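Local coordinates for protein lectin (Pleurotus ostreatus, PDB 6KC2) that binds sugars such as rhamnose and N-acetyl-D-galactosamine at calcium sites, as a fungal lectin that probably recognises cell-surface carbohydrates, at residues Ala257-Tyr262 with Ala299-Gly304; Ile92-Asp97 with Gln119-Ala124; Pro127-Phe132 with Gln181-Asn186. All coordinates share one frame; numbering follows the deposited sequence.

Contact 1: Ala257-Tyr262 with Ala299-Gly304; sequences AADDRY and ATNGGG. With CA (calcium ion), chain E; RAM (alpha-L-rhamnopyranose), chain H; NAG (2-acetamido-2-deoxy-beta-D-glucopyranose), chain D.
D260 and N301 meet at the calcium ion, which D260 OD2 binds at 2.4 Å and N301 OD1 at 2.5 Å. The shared cation lets D260 OD2 and N301 OD1 approach to 2.8 Å. D259 OD1 and the carbonyl oxygens of G303 and P305 add ligands, and rhamnose contributes its O3 and O4. D259 and N301 both carry CG opposite the backbone N (chi1 179° and -179°), which extends their OD1 atoms to the metal. Both carboxylates also reach the sugar: D259 OD2 lies 2.6 Å from rhamnose O4, and D260 OD1 2.7 Å from rhamnose O3. G302 N donates to D260 OD2 (2.6 Å) from above the carboxylate plane, and G303 N bonds N301 OD1, closing an Asx turn. N301 ND2 is tied to G304 O and P232 O, and D259 OD2 to W364 NE1. Behind the site, R261 and T300 form an antiparallel hydrogen-bonded pair, with T300 N to R261 O at 2.9 Å and a weak return bond. Their side chains run alongside each other, R261 CG 3.5 Å from T300 CB. Adjacent aspartates, an asparagine and loop carbonyls holding calcium for a vicinal sugar diol make a calcium-dependent lectin site.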
loop_
_atom_site.group_PDB
_atom_site.type_symbol
_atom_site.label_atom_id
_atom_site.label_comp_id
_atom_site.label_asym_id
_atom_site.label_seq_id
_atom_site.Cartn_x
_atom_site.Cartn_y
_atom_site.Cartn_z
ATOM N N ALA A 257 -15.243 -3.753 0.878
ATOM C CA ALA A 257 -16.289 -4.629 0.366
ATOM C C ALA A 257 -17.463 -4.565 1.334
ATOM O O ALA A 257 -17.278 -4.350 2.539
ATOM C CB ALA A 257 -15.786 -6.081 0.208
ATOM N N ALA A 258 -18.674 -4.771 0.809
ATOM C CA ALA A 258 -19.855 -4.717 1.661
ATOM C C ALA A 258 -20.852 -5.806 1.289
ATOM O O ALA A 258 -21.087 -6.079 0.104
ATOM C CB ALA A 258 -20.546 -3.348 1.587
ATOM N N ASP A 259 -21.460 -6.417 2.303
ATOM C CA ASP A 259 -22.495 -7.375 1.977
ATOM C C ASP A 259 -23.686 -6.576 1.508
ATOM O O ASP A 259 -24.406 -5.956 2.306
ATOM C CB ASP A 259 -22.880 -8.319 3.108
ATOM C CG ASP A 259 -24.008 -9.297 2.684
ATOM O OD1 ASP A 259 -24.832 -8.955 1.808
ATOM O OD2 ASP A 259 -24.031 -10.443 3.179
ATOM N N ASP A 260 -23.867 -6.712 0.198
ATOM C CA ASP A 260 -24.788 -6.148 -0.763
ATOM C C ASP A 260 -24.084 -4.965 -1.403
ATOM O O ASP A 260 -23.556 -5.173 -2.496
ATOM C CB ASP A 260 -26.161 -5.949 -0.157
ATOM C CG ASP A 260 -26.893 -7.292 -0.049
ATOM O OD1 ASP A 260 -26.553 -8.193 -0.861
ATOM O OD2 ASP A 260 -27.730 -7.489 0.861
ATOM N N ARG A 261 -23.959 -3.791 -0.778
ATOM C CA ARG A 261 -23.397 -2.688 -1.570
ATOM C C ARG A 261 -22.967 -1.525 -0.681
ATOM O O ARG A 261 -23.371 -1.421 0.480
ATOM C CB ARG A 261 -24.395 -2.191 -2.633
ATOM C CG ARG A 261 -25.718 -1.665 -2.070
ATOM C CD ARG A 261 -26.798 -1.520 -3.149
ATOM N NE ARG A 261 -26.248 -0.966 -4.384
ATOM C CZ ARG A 261 -26.284 -1.582 -5.566
ATOM N NH1 ARG A 261 -26.856 -2.779 -5.681
ATOM N NH2 ARG A 261 -25.746 -1.000 -6.636
ATOM N N TYR A 262 -22.150 -0.637 -1.251
ATOM C CA TYR A 262 -21.660 0.514 -0.506
ATOM C C TYR A 262 -21.424 1.661 -1.475
ATOM O O TYR A 262 -21.208 1.454 -2.678
ATOM C CB TYR A 262 -20.343 0.220 0.252
ATOM C CG TYR A 262 -19.196 0.108 -0.718
ATOM C CD1 TYR A 262 -18.882 -1.119 -1.305
ATOM C CD2 TYR A 262 -18.465 1.234 -1.108
ATOM C CE1 TYR A 262 -17.863 -1.228 -2.226
ATOM C CE2 TYR A 262 -17.453 1.138 -2.048
ATOM C CZ TYR A 262 -17.150 -0.099 -2.598
ATOM O OH TYR A 262 -16.152 -0.200 -3.535
ATOM N N ALA A 299 -23.715 1.972 3.267
ATOM C CA ALA A 299 -23.813 0.566 2.897
ATOM C C ALA A 299 -25.262 0.113 3.012
ATOM O O ALA A 299 -25.984 0.530 3.921
ATOM C CB ALA A 299 -22.902 -0.309 3.767
ATOM N N THR A 300 -25.690 -0.732 2.082
ATOM C CA THR A 300 -27.089 -1.107 1.967
ATOM C C THR A 300 -27.223 -2.620 2.052
ATOM O O THR A 300 -26.490 -3.349 1.378
ATOM C CB THR A 300 -27.673 -0.600 0.649
ATOM O OG1 THR A 300 -27.477 0.816 0.548
ATOM C CG2 THR A 300 -29.164 -0.927 0.552
ATOM N N ASN A 301 -28.167 -3.090 2.859
ATOM C CA ASN A 301 -28.484 -4.508 2.923
ATOM C C ASN A 301 -29.755 -4.793 2.127
ATOM O O ASN A 301 -30.812 -4.216 2.410
ATOM C CB ASN A 301 -28.653 -4.983 4.362
ATOM C CG ASN A 301 -28.967 -6.480 4.432
ATOM O OD1 ASN A 301 -28.582 -7.232 3.545
ATOM N ND2 ASN A 301 -29.682 -6.900 5.460
ATOM N N GLY A 302 -29.654 -5.696 1.147
ATOM C CA GLY A 302 -30.798 -6.113 0.358
ATOM C C GLY A 302 -31.612 -7.242 0.956
ATOM O O GLY A 302 -32.651 -7.608 0.394
ATOM N N GLY A 303 -31.165 -7.787 2.088
ATOM C CA GLY A 303 -31.834 -8.880 2.764
ATOM C C GLY A 303 -30.833 -9.879 3.315
ATOM O O GLY A 303 -29.792 -10.119 2.699
ATOM N N GLY A 304 -31.124 -10.461 4.473
ATOM C CA GLY A 304 -30.267 -11.459 5.055
ATOM C C GLY A 304 -29.114 -10.834 5.809
ATOM O O GLY A 304 -29.230 -9.731 6.359
HETATM CA CA CA E . -27.348 -9.163 2.526
HETATM C C1 RAM H . -27.546 -14.212 -0.148
HETATM C C2 RAM H . -27.662 -12.746 -0.569
HETATM C C3 RAM H . -27.520 -11.829 0.644
HETATM C C4 RAM H . -26.261 -12.198 1.440
HETATM C C5 RAM H . -26.175 -13.719 1.690
HETATM C C6 RAM H . -24.892 -14.132 2.414
HETATM O O1 RAM H . -28.591 -14.564 0.753
HETATM O O2 RAM H . -26.647 -12.445 -1.502
HETATM O O3 RAM H . -27.501 -10.463 0.254
HETATM O O4 RAM H . -26.313 -11.533 2.680
HETATM O O5 RAM H . -26.280 -14.416 0.461
HETATM C C1 NAG D . -27.632 5.144 0.164
HETATM C C2 NAG D . -28.243 6.357 -0.516
HETATM C C3 NAG D . -29.678 6.047 -0.915
HETATM C C4 NAG D . -29.677 4.868 -1.881
HETATM C C5 NAG D . -28.920 3.669 -1.287
HETATM C C6 NAG D . -28.639 2.601 -2.317
HETATM C C7 NAG D . -28.794 7.771 1.430
HETATM C C8 NAG D . -28.550 9.095 2.095
HETATM N N2 NAG D . -28.147 7.572 0.280
HETATM O O3 NAG D . -30.287 7.185 -1.519
HETATM O O4 NAG D . -31.013 4.501 -2.220
HETATM O O5 NAG D . -27.633 4.042 -0.750
HETATM O O6 NAG D . -27.418 2.858 -2.995
HETATM O O7 NAG D . -29.549 6.929 1.909
#

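Contact 2: Ile92-Asp97 with Gln119-Ala124; sequences IVVASD and QALFVA. With CA (calcium ion), chain F; NAG (2-acetamido-2-deoxy-beta-D-glucopyranose), chain B; RAM (alpha-L-rhamnopyranose), chain G.
V94 and Q119 exchange two backbone hydrogen bonds, Q119 N to V94 O at 2.7 Å and V94 N to Q119 O at 3.0 Å. I92 and L121 repeat the exchange, with I92 N to L121 O at 2.8 Å and L121 N to I92 O at 2.9 Å. V93 and A120 sit between them as the non-hydrogen-bonded pair of this antiparallel ladder, each CA-H pointing at a carbonyl of the other strand. The N-to-C directions of the short strand segments meet at 142°, about 38° off exactly antiparallel. The extended Q119 side chain runs beside V94, and its amide is fixed at both ends, OE1 by H100 NE2 and NE2 by T111 O. H100 ND1 bonds S96 OG, so one imidazole spans the two strands. Apolar groups fill the same face: V94 CG1 stands 4.1 Å from L121 CD1, and the I92 side chain crosses that of V123 at a slant, CD1 3.9 Å from V123 CG1. With CG anti to the carbonyl carbon (chi1 -58°), L121 also brings CD2 against an N-acetylglucosamine. F122 N donates to O7 of that sugar at 3.3 Å. Beyond the pairing, D97 OD1 binds calcium, while W204 NE1 holds D97 OD2. Strand 118-124 is an edge strand of its four-stranded sheet within this chain, and 87-96 separates it from 146-155. F122 reaches T253 on strand 249-259. The face of I92, V94 and L121 packs on F102 and H100 of strand 99-104 in the second sheet, as in a beta sandwich.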
loop_
_atom_site.group_PDB
_atom_site.type_symbol
_atom_site.label_atom_id
_atom_site.label_comp_id
_atom_site.label_asym_id
_atom_site.label_seq_id
_atom_site.Cartn_x
_atom_site.Cartn_y
_atom_site.Cartn_z
ATOM N N ILE A 92 4.854 0.433 -3.815
ATOM C CA ILE A 92 6.081 -0.329 -4.035
ATOM C C ILE A 92 5.793 -1.822 -3.887
ATOM O O ILE A 92 5.067 -2.233 -2.972
ATOM C CB ILE A 92 7.186 0.102 -3.050
ATOM C CG1 ILE A 92 7.603 1.558 -3.294
ATOM C CG2 ILE A 92 8.370 -0.846 -3.107
ATOM C CD1 ILE A 92 8.463 2.129 -2.152
ATOM N N VAL A 93 6.366 -2.636 -4.779
ATOM C CA VAL A 93 6.395 -4.083 -4.587
ATOM C C VAL A 93 7.837 -4.563 -4.661
ATOM O O VAL A 93 8.534 -4.300 -5.647
ATOM C CB VAL A 93 5.517 -4.840 -5.601
ATOM C CG1 VAL A 93 5.684 -6.372 -5.385
ATOM C CG2 VAL A 93 4.043 -4.460 -5.413
ATOM N N VAL A 94 8.281 -5.288 -3.632
ATOM C CA VAL A 94 9.673 -5.706 -3.525
ATOM C C VAL A 94 9.711 -7.199 -3.199
ATOM O O VAL A 94 8.864 -7.707 -2.455
ATOM C CB VAL A 94 10.439 -4.865 -2.466
ATOM C CG1 VAL A 94 9.693 -4.842 -1.107
ATOM C CG2 VAL A 94 11.891 -5.358 -2.282
ATOM N N ALA A 95 10.685 -7.900 -3.774
ATOM C CA ALA A 95 10.910 -9.317 -3.535
ATOM C C ALA A 95 12.408 -9.523 -3.379
ATOM O O ALA A 95 13.210 -8.757 -3.926
ATOM C CB ALA A 95 10.356 -10.179 -4.690
ATOM N N SER A 96 12.789 -10.547 -2.620
ATOM C CA SER A 96 14.207 -10.725 -2.346
ATOM C C SER A 96 14.562 -12.191 -2.174
ATOM O O SER A 96 13.773 -13.007 -1.682
ATOM C CB SER A 96 14.657 -9.975 -1.081
ATOM O OG SER A 96 13.844 -10.333 0.036
ATOM N N ASP A 97 15.795 -12.493 -2.533
ATOM C CA ASP A 97 16.446 -13.744 -2.188
ATOM C C ASP A 97 17.739 -13.323 -1.502
ATOM O O ASP A 97 18.689 -12.950 -2.199
ATOM C CB ASP A 97 16.696 -14.581 -3.442
ATOM C CG ASP A 97 17.470 -15.853 -3.157
ATOM O OD1 ASP A 97 17.973 -16.033 -2.023
ATOM O OD2 ASP A 97 17.557 -16.681 -4.078
ATOM N N GLN A 119 6.329 -8.105 -1.585
ATOM C CA GLN A 119 5.850 -7.341 -0.442
ATOM C C GLN A 119 5.407 -5.950 -0.895
ATOM O O GLN A 119 6.162 -5.242 -1.573
ATOM C CB GLN A 119 6.946 -7.229 0.615
ATOM C CG GLN A 119 6.539 -6.411 1.834
ATOM C CD GLN A 119 7.697 -6.240 2.810
ATOM O OE1 GLN A 119 8.827 -5.939 2.414
ATOM N NE2 GLN A 119 7.428 -6.467 4.082
ATOM N N ALA A 120 4.195 -5.568 -0.508
ATOM C CA ALA A 120 3.619 -4.259 -0.772
ATOM C C ALA A 120 4.059 -3.250 0.288
ATOM O O ALA A 120 3.966 -3.524 1.487
ATOM C CB ALA A 120 2.090 -4.359 -0.790
ATOM N N LEU A 121 4.528 -2.085 -0.157
ATOM C CA LEU A 121 4.857 -0.958 0.712
ATOM C C LEU A 121 4.300 0.319 0.096
ATOM O O LEU A 121 4.168 0.423 -1.130
ATOM C CB LEU A 121 6.385 -0.812 0.911
ATOM C CG LEU A 121 7.122 -2.020 1.505
ATOM C CD1 LEU A 121 8.646 -1.838 1.431
ATOM C CD2 LEU A 121 6.661 -2.307 2.961
ATOM N N PHE A 122 3.996 1.305 0.947
ATOM C CA PHE A 122 3.447 2.589 0.514
ATOM C C PHE A 122 4.202 3.713 1.204
ATOM O O PHE A 122 4.559 3.590 2.376
ATOM C CB PHE A 122 1.954 2.700 0.839
ATOM C CG PHE A 122 1.124 1.625 0.214
ATOM C CD1 PHE A 122 0.582 1.804 -1.051
ATOM C CD2 PHE A 122 0.899 0.428 0.880
ATOM C CE1 PHE A 122 -0.192 0.806 -1.648
ATOM C CE2 PHE A 122 0.131 -0.583 0.293
ATOM C CZ PHE A 122 -0.423 -0.387 -0.978
ATOM N N VAL A 123 4.453 4.809 0.489
ATOM C CA VAL A 123 5.314 5.854 1.045
ATOM C C VAL A 123 5.017 7.177 0.349
ATOM O O VAL A 123 4.764 7.228 -0.863
ATOM C CB VAL A 123 6.809 5.459 0.940
ATOM C CG1 VAL A 123 7.292 5.481 -0.519
ATOM C CG2 VAL A 123 7.669 6.358 1.816
ATOM N N ALA A 124 5.016 8.248 1.142
ATOM C CA ALA A 124 5.012 9.595 0.601
ATOM C C ALA A 124 6.403 9.923 0.045
ATOM O O ALA A 124 7.412 9.334 0.444
ATOM C CB ALA A 124 4.602 10.606 1.683
HETATM CA CA CA F . 19.972 -17.143 -1.377
HETATM C C1 NAG B . 4.576 1.364 7.860
HETATM C C2 NAG B . 5.061 0.332 6.893
HETATM C C3 NAG B . 5.541 -0.914 7.641
HETATM C C4 NAG B . 6.290 -0.627 8.951
HETATM C C5 NAG B . 6.101 0.776 9.566
HETATM C C6 NAG B . 7.389 1.325 10.155
HETATM C C7 NAG B . 4.110 0.281 4.626
HETATM C C8 NAG B . 5.294 1.079 4.207
HETATM N N2 NAG B . 4.034 -0.025 5.928
HETATM O O3 NAG B . 6.384 -1.630 6.747
HETATM O O4 NAG B . 5.804 -1.549 9.930
HETATM O O5 NAG B . 5.620 1.765 8.641
HETATM O O6 NAG B . 7.689 2.638 9.700
HETATM O O7 NAG B . 3.247 -0.056 3.831
HETATM C C1 RAM G . 16.934 -21.942 -1.104
HETATM C C2 RAM G . 17.322 -20.778 -0.189
HETATM C C3 RAM G . 18.383 -19.940 -0.890
HETATM C C4 RAM G . 17.814 -19.436 -2.205
HETATM C C5 RAM G . 17.279 -20.601 -3.043
HETATM C C6 RAM G . 16.570 -20.107 -4.295
HETATM O O1 RAM G . 18.075 -22.781 -1.365
HETATM O O2 RAM G . 16.193 -19.957 0.056
HETATM O O3 RAM G . 18.750 -18.862 -0.067
HETATM O O4 RAM G . 18.814 -18.722 -2.897
HETATM O O5 RAM G . 16.361 -21.381 -2.291
#

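Contact 3: Pro127-Phe132 with Gln181-Asn186; sequences PTWNLF and QLPSTN. With NAG (2-acetamido-2-deoxy-beta-D-glucopyranose), chain C; NAG (2-acetamido-2-deoxy-beta-D-glucopyranose), chain I.
L131 carries CG anti to its backbone N (chi1 177°), and the turn at chi2 (76°) sends CD2 toward the loop, 3.3 Å from Q181 O and close to P183 CA. W129, with CG between the backbone N and the carbonyl carbon (chi1 60°), swings its indole outward so that the far corner of the benzo ring meets the proline. There CH2 lies 3.8 Å from P183 CB, which comes at the ring edge near its plane, and the two side chains cross at about a right angle. No direct hydrogen bond links 127-132 with 181-186. Instead one water donates to both L131 O, at 3.0 Å, and Q181 O, at 2.9 Å, joining strand to loop. P183 is held in a type I turn from L182 to T185, where T185 N bonds L182 O at 3.1 Å; R76 NH1 uses the same carbonyl. The first sugar of a two-sugar glycan rests on the indole. This N-acetylglucosamine lies over one face, its N2 3.6 Å above the plane and offset toward the rim, with C1, C3 and C5 also turned to the ring. Its methyl C8 reaches round to P183 CB, at 3.6 Å. O7 of the second sugar comes at the ring edge, near CD1. W129 packs on N78, which stands in an Asn-Ile-Thr sequon and probably bears these sugars. A tryptophan platform under an N-glycan core, with CH-pi contacts likely, is what the arrangement represents, away from the calcium sites.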
loop_
_atom_site.group_PDB
_atom_site.type_symbol
_atom_site.label_atom_id
_atom_site.label_comp_id
_atom_site.label_asym_id
_atom_site.label_seq_id
_atom_site.Cartn_x
_atom_site.Cartn_y
_atom_site.Cartn_z
ATOM N N PRO A 127 9.039 16.113 -3.623
ATOM C CA PRO A 127 8.429 16.499 -4.907
ATOM C C PRO A 127 9.320 16.304 -6.127
ATOM O O PRO A 127 8.782 16.028 -7.208
ATOM C CB PRO A 127 8.067 17.981 -4.698
ATOM C CG PRO A 127 8.935 18.436 -3.563
ATOM C CD PRO A 127 9.088 17.239 -2.672
ATOM N N THR A 128 10.647 16.437 -6.020
ATOM C CA THR A 128 11.451 16.418 -7.246
ATOM C C THR A 128 12.450 15.269 -7.336
ATOM O O THR A 128 12.667 14.746 -8.430
ATOM C CB THR A 128 12.200 17.766 -7.449
ATOM O OG1 THR A 128 13.139 17.991 -6.386
ATOM C CG2 THR A 128 11.210 18.926 -7.509
ATOM N N TRP A 129 13.087 14.860 -6.246
ATOM C CA TRP A 129 13.908 13.656 -6.296
ATOM C C TRP A 129 13.676 12.825 -5.041
ATOM O O TRP A 129 13.261 13.337 -3.995
ATOM C CB TRP A 129 15.407 13.968 -6.445
ATOM C CG TRP A 129 15.946 14.766 -5.331
ATOM C CD1 TRP A 129 16.073 16.128 -5.293
ATOM C CD2 TRP A 129 16.425 14.280 -4.066
ATOM N NE1 TRP A 129 16.609 16.520 -4.082
ATOM C CE2 TRP A 129 16.831 15.408 -3.309
ATOM C CE3 TRP A 129 16.549 13.007 -3.498
ATOM C CZ2 TRP A 129 17.355 15.299 -2.010
ATOM C CZ3 TRP A 129 17.073 12.897 -2.204
ATOM C CH2 TRP A 129 17.468 14.039 -1.476
ATOM N N ASN A 130 13.975 11.527 -5.160
ATOM C CA ASN A 130 13.821 10.587 -4.056
ATOM C C ASN A 130 14.912 9.530 -4.124
ATOM O O ASN A 130 15.148 8.951 -5.193
ATOM C CB ASN A 130 12.433 9.941 -4.090
ATOM C CG ASN A 130 11.332 10.922 -3.757
ATOM O OD1 ASN A 130 11.108 11.248 -2.587
ATOM N ND2 ASN A 130 10.656 11.415 -4.780
ATOM N N LEU A 131 15.586 9.304 -2.992
ATOM C CA LEU A 131 16.619 8.283 -2.888
ATOM C C LEU A 131 16.008 6.992 -2.340
ATOM O O LEU A 131 15.587 6.933 -1.178
ATOM C CB LEU A 131 17.767 8.741 -1.996
ATOM C CG LEU A 131 18.808 7.623 -1.847
ATOM C CD1 LEU A 131 19.658 7.523 -3.116
ATOM C CD2 LEU A 131 19.685 7.815 -0.636
ATOM N N PHE A 132 15.986 5.954 -3.165
ATOM C CA PHE A 132 15.589 4.621 -2.737
ATOM C C PHE A 132 16.839 3.825 -2.409
ATOM O O PHE A 132 17.816 3.846 -3.170
ATOM C CB PHE A 132 14.757 3.931 -3.814
ATOM C CG PHE A 132 13.522 4.696 -4.173
ATOM C CD1 PHE A 132 13.556 5.666 -5.166
ATOM C CD2 PHE A 132 12.339 4.493 -3.474
ATOM C CE1 PHE A 132 12.425 6.412 -5.478
ATOM C CE2 PHE A 132 11.198 5.227 -3.779
ATOM C CZ PHE A 132 11.242 6.189 -4.788
ATOM N N GLN A 181 22.085 4.371 3.441
ATOM C CA GLN A 181 20.769 4.723 2.937
ATOM C C GLN A 181 20.478 6.217 3.001
ATOM O O GLN A 181 19.451 6.648 2.466
ATOM C CB GLN A 181 19.696 3.961 3.722
ATOM C CG GLN A 181 19.373 4.578 5.085
ATOM C CD GLN A 181 20.307 4.086 6.189
ATOM O OE1 GLN A 181 21.455 3.708 5.939
ATOM N NE2 GLN A 181 19.810 4.082 7.417
ATOM N N LEU A 182 21.345 7.022 3.630
ATOM C CA LEU A 182 21.004 8.437 3.757
ATOM C C LEU A 182 21.332 9.186 2.467
ATOM O O LEU A 182 22.305 8.855 1.790
ATOM C CB LEU A 182 21.756 9.072 4.922
ATOM C CG LEU A 182 21.353 8.538 6.292
ATOM C CD1 LEU A 182 22.117 9.267 7.383
ATOM C CD2 LEU A 182 19.863 8.705 6.476
ATOM N N PRO A 183 20.527 10.187 2.101
ATOM C CA PRO A 183 20.844 10.972 0.895
ATOM C C PRO A 183 22.196 11.663 0.955
ATOM O O PRO A 183 22.795 11.922 -0.094
ATOM C CB PRO A 183 19.692 11.987 0.828
ATOM C CG PRO A 183 18.571 11.308 1.552
ATOM C CD PRO A 183 19.219 10.553 2.671
ATOM N N SER A 184 22.706 11.956 2.152
ATOM C CA SER A 184 23.981 12.649 2.254
ATOM C C SER A 184 25.162 11.762 1.871
ATOM O O SER A 184 26.222 12.286 1.513
ATOM C CB SER A 184 24.159 13.205 3.672
ATOM O OG SER A 184 23.910 12.222 4.663
ATOM N N THR A 185 25.011 10.441 1.928
ATOM C CA THR A 185 26.072 9.559 1.455
ATOM C C THR A 185 26.259 9.721 -0.050
ATOM O O THR A 185 25.287 9.786 -0.806
ATOM C CB THR A 185 25.749 8.111 1.807
ATOM O OG1 THR A 185 25.801 7.958 3.228
ATOM C CG2 THR A 185 26.751 7.155 1.179
ATOM N N ASN A 186 27.521 9.818 -0.478
ATOM C CA ASN A 186 27.869 9.976 -1.888
ATOM C C ASN A 186 28.112 8.599 -2.500
ATOM O O ASN A 186 29.017 7.874 -2.067
ATOM C CB ASN A 186 29.109 10.863 -2.042
ATOM C CG ASN A 186 29.334 11.327 -3.479
ATOM O OD1 ASN A 186 28.613 10.917 -4.389
ATOM N ND2 ASN A 186 30.333 12.196 -3.686
HETATM C C1 NAG C . 19.269 13.356 -6.704
HETATM C C2 NAG C . 20.211 13.966 -5.663
HETATM C C3 NAG C . 19.932 15.459 -5.480
HETATM C C4 NAG C . 19.910 16.191 -6.817
HETATM C C5 NAG C . 18.942 15.486 -7.761
HETATM C C6 NAG C . 18.881 16.098 -9.143
HETATM C C7 NAG C . 20.978 12.369 -3.964
HETATM C C8 NAG C . 20.691 11.740 -2.632
HETATM N N2 NAG C . 20.088 13.270 -4.392
HETATM O O3 NAG C . 20.940 15.998 -4.633
HETATM O O4 NAG C . 19.466 17.531 -6.611
HETATM O O5 NAG C . 19.334 14.115 -7.922
HETATM O O6 NAG C . 19.970 15.677 -9.952
HETATM O O7 NAG C . 21.962 12.065 -4.628
HETATM C C1 NAG I . 20.373 18.563 -7.073
HETATM C C2 NAG I . 19.532 19.852 -7.234
HETATM C C3 NAG I . 20.417 21.070 -7.550
HETATM C C4 NAG I . 21.617 21.153 -6.616
HETATM C C5 NAG I . 22.356 19.824 -6.634
HETATM C C6 NAG I . 23.576 19.795 -5.740
HETATM C C7 NAG I . 17.263 19.348 -8.031
HETATM C C8 NAG I . 16.376 19.190 -9.232
HETATM N N2 NAG I . 18.537 19.668 -8.279
HETATM O O3 NAG I . 19.631 22.251 -7.417
HETATM O O4 NAG I . 22.491 22.204 -7.018
HETATM O O5 NAG I . 21.462 18.801 -6.175
HETATM O O6 NAG I . 23.232 19.934 -4.369
HETATM O O7 NAG I . 16.841 19.202 -6.887
HETATM O O HOH W 1 16.881 5.995 1.320
#

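How the contacts relate
From the N terminus, contact 2 comes first: after strand 87-96 the chain passes one calcium site, forms strands 99-104 and 107-114, and returns as strand 118-124. It then runs almost directly into strand 129-138, where contact 3 opens, to close 49 residues later at loop 181-186. Contacts 2 and 3, centres about 17 Å apart, thus serve the two facing sheets of the first half of the chain. Contact 1, at the second calcium site, opens where strands 249-259 and 261-266 join and closes, 36 residues on, at the end of strand 292-301. Its centre is about 46 Å from that of contact 3, across the chain's centre. All three are in series; none nests or crosses.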